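Local coordinates for avidin-related protein 2 (Gallus gallus, PDB 1WBI) that binds biotin inside an eight-stranded beta barrel of the avidin family, four copies of which assemble into a tetramer, at residues Lys97-Leu102 with Ile112-Gly117; Arg5-Thr10 with Cys84-Ser89. All blocks are in the same frame, centred on the assembly; numbering follows the deposited sequence. Where two conformers were deposited one is given.

Contact 1: Lys97-Leu102 with Ile112-Gly117; sequences KWLQRL and IATRVG. With BTN (biotin), chain I.
Segments 97-101 and 114-117 run antiparallel with axes 4.6 Å apart, Trp98 and Gln100 forming hydrogen-bonded pairs with Gly117 and Arg115, and the Leu102 N to Ala113 O bond (2.8 Å) prolonging the pairing. They belong to the last two strands of the avidin barrel, and Trp98 and Gln100 belong to its biotin pocket. The Trp98 side chain, in the crowded position between backbone N and carbonyl (chi1 56°), lays its indole over Gly117: Gly117 CA sits 3.8 Å from the centroid of the six-membered ring, a CH-pi contact. Biotin C6 lies over the opposite face, 3.3 Å from Trp98 CE2, and Trp111 of a neighbouring subunit packs on the same side chain. An alanine at Trp98 would probably weaken biotin binding by removing this flat wall. On the other face of the sheet, Leu99 CD2 meets Val116 CG2, while the Arg101 guanidinium, salt-bridged to Asp110, lies with one face over Ala113 CB. Beside the indole, extended Gln100 runs alongside Arg115, whose guanidinium also salt-bridges Asp42. Arg115 NH1 donates to Gln100 OE1 at 2.8 Å, in the guanidinium plane but well above the amide plane; Gln100 NE2 reaches biotin O12 in a weak 3.3 Å bond.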
# COMPACT_ATOMS: atom_id res chain seq x y z
N LYS A 97 9.17 -1.71 -1.97
CA LYS A 97 7.85 -1.98 -1.44
C LYS A 97 7.22 -3.03 -2.33
O LYS A 97 7.56 -3.16 -3.51
CB LYS A 97 7.00 -0.71 -1.36
CG LYS A 97 7.60 0.15 -0.22
CD LYS A 97 7.18 1.53 -0.04
CE LYS A 97 7.85 2.26 1.13
NZ LYS A 97 8.20 1.03 2.36
N TRP A 98 6.32 -3.82 -1.75
CA TRP A 98 5.72 -4.94 -2.44
C TRP A 98 4.26 -5.05 -2.17
O TRP A 98 3.74 -4.58 -1.13
CB TRP A 98 6.46 -6.28 -2.14
CG TRP A 98 6.58 -6.68 -0.69
CD1 TRP A 98 7.70 -6.58 0.07
CD2 TRP A 98 5.57 -7.25 0.15
NE1 TRP A 98 7.45 -7.05 1.35
CE2 TRP A 98 6.15 -7.48 1.41
CE3 TRP A 98 4.25 -7.66 -0.07
CZ2 TRP A 98 5.41 -8.03 2.49
CZ3 TRP A 98 3.54 -8.21 0.97
CH2 TRP A 98 4.12 -8.41 2.25
N LEU A 99 3.60 -5.73 -3.11
CA LEU A 99 2.21 -6.17 -2.97
C LEU A 99 2.19 -7.70 -3.25
O LEU A 99 2.82 -8.16 -4.22
CB LEU A 99 1.29 -5.47 -3.98
CG LEU A 99 1.19 -3.96 -3.90
CD1 LEU A 99 0.40 -3.44 -5.11
CD2 LEU A 99 0.53 -3.53 -2.68
N GLN A 100 1.50 -8.43 -2.38
CA GLN A 100 1.30 -9.87 -2.58
C GLN A 100 -0.19 -10.07 -2.80
O GLN A 100 -1.00 -9.73 -1.96
CB GLN A 100 1.77 -10.70 -1.40
CG GLN A 100 1.51 -12.18 -1.67
CD GLN A 100 1.86 -13.09 -0.53
OE1 GLN A 100 2.21 -12.62 0.54
NE2 GLN A 100 1.68 -14.40 -0.73
N ARG A 101 -0.54 -10.62 -3.96
CA ARG A 101 -1.89 -10.99 -4.30
C ARG A 101 -2.21 -12.43 -3.97
O ARG A 101 -1.55 -13.35 -4.46
CB ARG A 101 -2.15 -10.75 -5.80
CG ARG A 101 -3.54 -11.23 -6.27
CD ARG A 101 -4.62 -10.34 -5.79
NE ARG A 101 -5.93 -10.90 -5.92
CZ ARG A 101 -7.05 -10.22 -6.10
NH1 ARG A 101 -7.02 -8.91 -6.26
NH2 ARG A 101 -8.21 -10.85 -6.12
N LEU A 102 -3.26 -12.62 -3.19
CA LEU A 102 -3.80 -13.96 -2.92
C LEU A 102 -4.95 -14.23 -3.89
O LEU A 102 -5.65 -13.32 -4.36
CB LEU A 102 -4.33 -14.07 -1.49
CG LEU A 102 -3.28 -13.89 -0.40
CD1 LEU A 102 -3.94 -13.78 0.97
CD2 LEU A 102 -2.32 -15.05 -0.43
N ILE A 112 -10.13 -8.46 0.15
CA ILE A 112 -9.29 -9.10 1.17
C ILE A 112 -7.91 -9.54 0.64
O ILE A 112 -7.03 -9.96 1.43
CB ILE A 112 -10.03 -10.35 1.74
CG1 ILE A 112 -9.61 -10.59 3.19
CG2 ILE A 112 -9.80 -11.56 0.90
CD1 ILE A 112 -10.39 -11.75 3.88
N ALA A 113 -7.72 -9.48 -0.68
CA ALA A 113 -6.71 -10.27 -1.38
C ALA A 113 -5.34 -9.67 -1.53
O ALA A 113 -4.48 -10.34 -2.08
CB ALA A 113 -7.26 -10.69 -2.73
N THR A 114 -5.10 -8.42 -1.11
CA THR A 114 -3.79 -7.80 -1.37
C THR A 114 -3.07 -7.34 -0.11
O THR A 114 -3.50 -6.42 0.56
CB THR A 114 -3.90 -6.63 -2.38
OG1 THR A 114 -4.61 -7.09 -3.55
CG2 THR A 114 -2.53 -6.19 -2.78
N ARG A 115 -1.97 -8.02 0.21
CA ARG A 115 -1.09 -7.60 1.26
C ARG A 115 -0.06 -6.62 0.74
O ARG A 115 0.36 -6.68 -0.42
CB ARG A 115 -0.26 -8.78 1.76
CG ARG A 115 -0.92 -9.82 2.54
CD ARG A 115 0.20 -10.73 3.14
NE ARG A 115 -0.53 -11.78 3.74
CZ ARG A 115 -0.50 -13.06 3.41
NH1 ARG A 115 0.34 -13.51 2.48
NH2 ARG A 115 -1.30 -13.87 4.05
N VAL A 116 0.41 -5.72 1.61
CA VAL A 116 1.42 -4.70 1.30
C VAL A 116 2.58 -4.81 2.30
O VAL A 116 2.35 -5.08 3.49
CB VAL A 116 0.82 -3.26 1.27
CG1 VAL A 116 0.34 -2.83 2.69
CG2 VAL A 116 1.79 -2.28 0.69
N GLY A 117 3.79 -4.55 1.87
CA GLY A 117 4.93 -4.44 2.78
C GLY A 117 6.16 -3.89 2.09
O GLY A 117 6.09 -3.22 1.04
C11 BTN I . 3.09 -17.45 -0.71
O11 BTN I . 2.17 -18.18 -1.19
O12 BTN I . 3.02 -17.10 0.50
C10 BTN I . 4.19 -17.04 -1.64
C9 BTN I . 5.37 -16.40 -0.95
C8 BTN I . 5.14 -14.92 -0.60
C7 BTN I . 6.43 -14.33 0.01
C2 BTN I . 6.39 -12.80 0.31
S1 BTN I . 6.53 -11.78 -1.10
C6 BTN I . 6.73 -10.35 -0.03
C5 BTN I . 7.59 -10.81 1.13
N1 BTN I . 8.98 -10.64 0.83
C3 BTN I . 9.58 -11.83 0.80
O3 BTN I . 10.88 -11.97 0.56
N2 BTN I . 8.76 -12.81 0.98
C4 BTN I . 7.44 -12.32 1.30
O HOH W 1 -4.80 -6.89 -6.30

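Contact 2: Arg5-Thr10 with Cys84-Ser89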
# COMPACT_ATOMS: atom_id res chain seq x y z
N ARG A 5 28.40 -2.55 -13.60
CA ARG A 5 28.02 -1.28 -12.99
C ARG A 5 27.35 -1.50 -11.65
O ARG A 5 26.61 -2.47 -11.47
CB ARG A 5 26.98 -0.54 -13.86
CG ARG A 5 27.51 0.40 -14.88
CD ARG A 5 26.42 0.94 -15.73
NE ARG A 5 25.48 1.81 -15.01
CZ ARG A 5 25.21 3.08 -15.34
NH1 ARG A 5 25.83 3.69 -16.34
NH2 ARG A 5 24.34 3.77 -14.61
N LYS A 6 27.53 -0.56 -10.74
CA LYS A 6 26.71 -0.51 -9.53
C LYS A 6 25.24 -0.39 -9.92
O LYS A 6 24.90 0.31 -10.87
CB LYS A 6 27.13 0.67 -8.65
CG LYS A 6 28.51 0.57 -8.05
CD LYS A 6 28.71 -0.59 -7.08
CE LYS A 6 30.11 -0.56 -6.48
NZ LYS A 6 30.16 -1.53 -5.34
N CYS A 7 24.38 -1.05 -9.18
CA CYS A 7 22.93 -1.05 -9.43
C CYS A 7 22.50 -1.67 -10.77
O CYS A 7 21.36 -1.47 -11.22
CB CYS A 7 22.32 0.35 -9.22
SG CYS A 7 22.34 0.85 -7.54
N SER A 8 23.37 -2.47 -11.38
CA SER A 8 22.88 -3.52 -12.31
C SER A 8 22.31 -4.59 -11.43
O SER A 8 22.95 -5.03 -10.48
CB SER A 8 24.00 -4.11 -13.16
OG SER A 8 23.49 -5.17 -13.97
N LEU A 9 21.08 -5.00 -11.67
CA LEU A 9 20.45 -5.94 -10.76
C LEU A 9 21.01 -7.36 -10.93
O LEU A 9 20.83 -8.17 -10.01
CB LEU A 9 18.94 -5.94 -10.97
CG LEU A 9 18.34 -4.61 -10.53
CD1 LEU A 9 16.90 -4.62 -10.84
CD2 LEU A 9 18.63 -4.37 -9.04
N THR A 10 21.68 -7.63 -12.04
CA THR A 10 22.42 -8.89 -12.22
C THR A 10 23.19 -9.24 -10.96
O THR A 10 23.99 -8.44 -10.45
CB THR A 10 23.40 -8.80 -13.41
OG1 THR A 10 22.67 -8.49 -14.60
CG2 THR A 10 24.17 -10.13 -13.62
N CYS A 84 17.44 1.48 -6.41
CA CYS A 84 18.77 1.04 -6.02
C CYS A 84 19.62 2.26 -5.70
O CYS A 84 19.71 3.16 -6.55
CB CYS A 84 19.42 0.25 -7.14
SG CYS A 84 21.03 -0.49 -6.64
N PHE A 85 20.09 2.36 -4.47
CA PHE A 85 20.96 3.42 -4.01
C PHE A 85 22.39 2.95 -3.86
O PHE A 85 22.62 1.78 -3.56
CB PHE A 85 20.43 3.98 -2.72
CG PHE A 85 19.07 4.62 -2.84
CD1 PHE A 85 18.94 5.94 -3.31
CD2 PHE A 85 17.94 3.94 -2.48
CE1 PHE A 85 17.69 6.53 -3.40
CE2 PHE A 85 16.69 4.51 -2.53
CZ PHE A 85 16.55 5.81 -3.01
N VAL A 86 23.32 3.87 -4.05
CA VAL A 86 24.76 3.55 -3.92
C VAL A 86 25.37 4.60 -3.00
O VAL A 86 25.31 5.77 -3.32
CB VAL A 86 25.48 3.58 -5.27
CG1 VAL A 86 26.92 3.10 -5.09
CG2 VAL A 86 24.79 2.72 -6.29
N ASP A 87 25.95 4.20 -1.87
CA ASP A 87 26.60 5.15 -1.00
C ASP A 87 28.04 5.45 -1.50
O ASP A 87 28.51 4.85 -2.46
CB ASP A 87 26.48 4.74 0.50
CG ASP A 87 27.37 3.62 0.91
OD1 ASP A 87 28.35 3.29 0.20
OD2 ASP A 87 27.11 3.08 2.03
N ARG A 88 28.72 6.38 -0.84
CA ARG A 88 30.03 6.81 -1.31
C ARG A 88 31.08 5.70 -1.26
O ARG A 88 32.07 5.76 -2.00
CB ARG A 88 30.50 8.02 -0.52
CG ARG A 88 30.86 7.72 0.91
CD ARG A 88 31.87 8.72 1.44
NE ARG A 88 31.74 8.88 2.89
CZ ARG A 88 30.84 9.65 3.49
NH1 ARG A 88 29.95 10.35 2.78
NH2 ARG A 88 30.82 9.71 4.82
N SER A 89 30.85 4.67 -0.45
CA SER A 89 31.75 3.52 -0.34
C SER A 89 31.44 2.45 -1.38
O SER A 89 32.11 1.40 -1.41
CB SER A 89 31.63 2.89 1.03
OG SER A 89 30.49 2.03 1.11
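A covalent bond carries this contact: Cys7 SG and Cys84 SG are joined at 2.1 Å, with the C-S-S-C torsion at -78°, a left-handed twist close to the relaxed right angle of a disulfide. The two cysteines reach the bond by different torsions. Cys7 holds SG beside its backbone N and anti to the carbonyl carbon (chi1 -69°), whereas Cys84 swings SG anti to its own N (chi1 -174°), so that the sulfurs meet between backbones whose CA atoms stand 5.8 Å apart.

Apolar packing continues along the same side of the strand. Val86, two residues beyond Cys84, also points toward the loop. Its CG2 methyl lies 3.3 Å from Cys7 SG and touches Lys6 CB at 3.9 Å, bridging the sulfur and the base of the lysine chain. Phe85, between Cys84 and Val86, leaves the backbone away from the loop, and its side chain packs on Asp106 of a neighbouring subunit.

In the avidin barrel this disulfide ties the loop leading into the first strand, 11-15, to the end of strand 77-86. The loop enters through a type II beta turn, Arg5 to Ser8, closed by a bond of 3.2 Å from Ser8 N to Arg5 O; Cys7 takes the third position with positive phi.

No hydrogen bond crosses between the two segments, and the polar groups find partners around them. Gln56 grips the loop at Cys7 O and Leu9 N, Glu92 accepts from Cys7 N, and bent Lys6 carries its NZ to Gly90 O. Past the strand end, Asp87 OD1 gathers the hairpin turn, taking the backbone N of Lys91 and, through its syn lone pair, the hydroxyl of Ser89 at 2.6 Å.

Contacts 1 and 2 both reach the barrel sheet, on opposite sides of the chain's centre, with their own centres about 27 Å apart and nearest atoms about 10 Å apart. Contact 1 pairs strands 92-101 and 114-123; contact 2 uses 77-86, the neighbour of 92-101, so consecutive strands connect them without direct touch. Contact 1 is a buried strand pair between ligand and subunit interfaces, held by regular backbone hydrogen bonds, with Trp98 and Gln100 facing biotin and the arginines salt-bridged within the chain while also reaching other subunits. Contact 2 buries its disulfide but has Lys6 exposed beside it. It joins an irregular loop to a strand end by one covalent bond and a few apolar touches, and only Phe85 reaches another subunit.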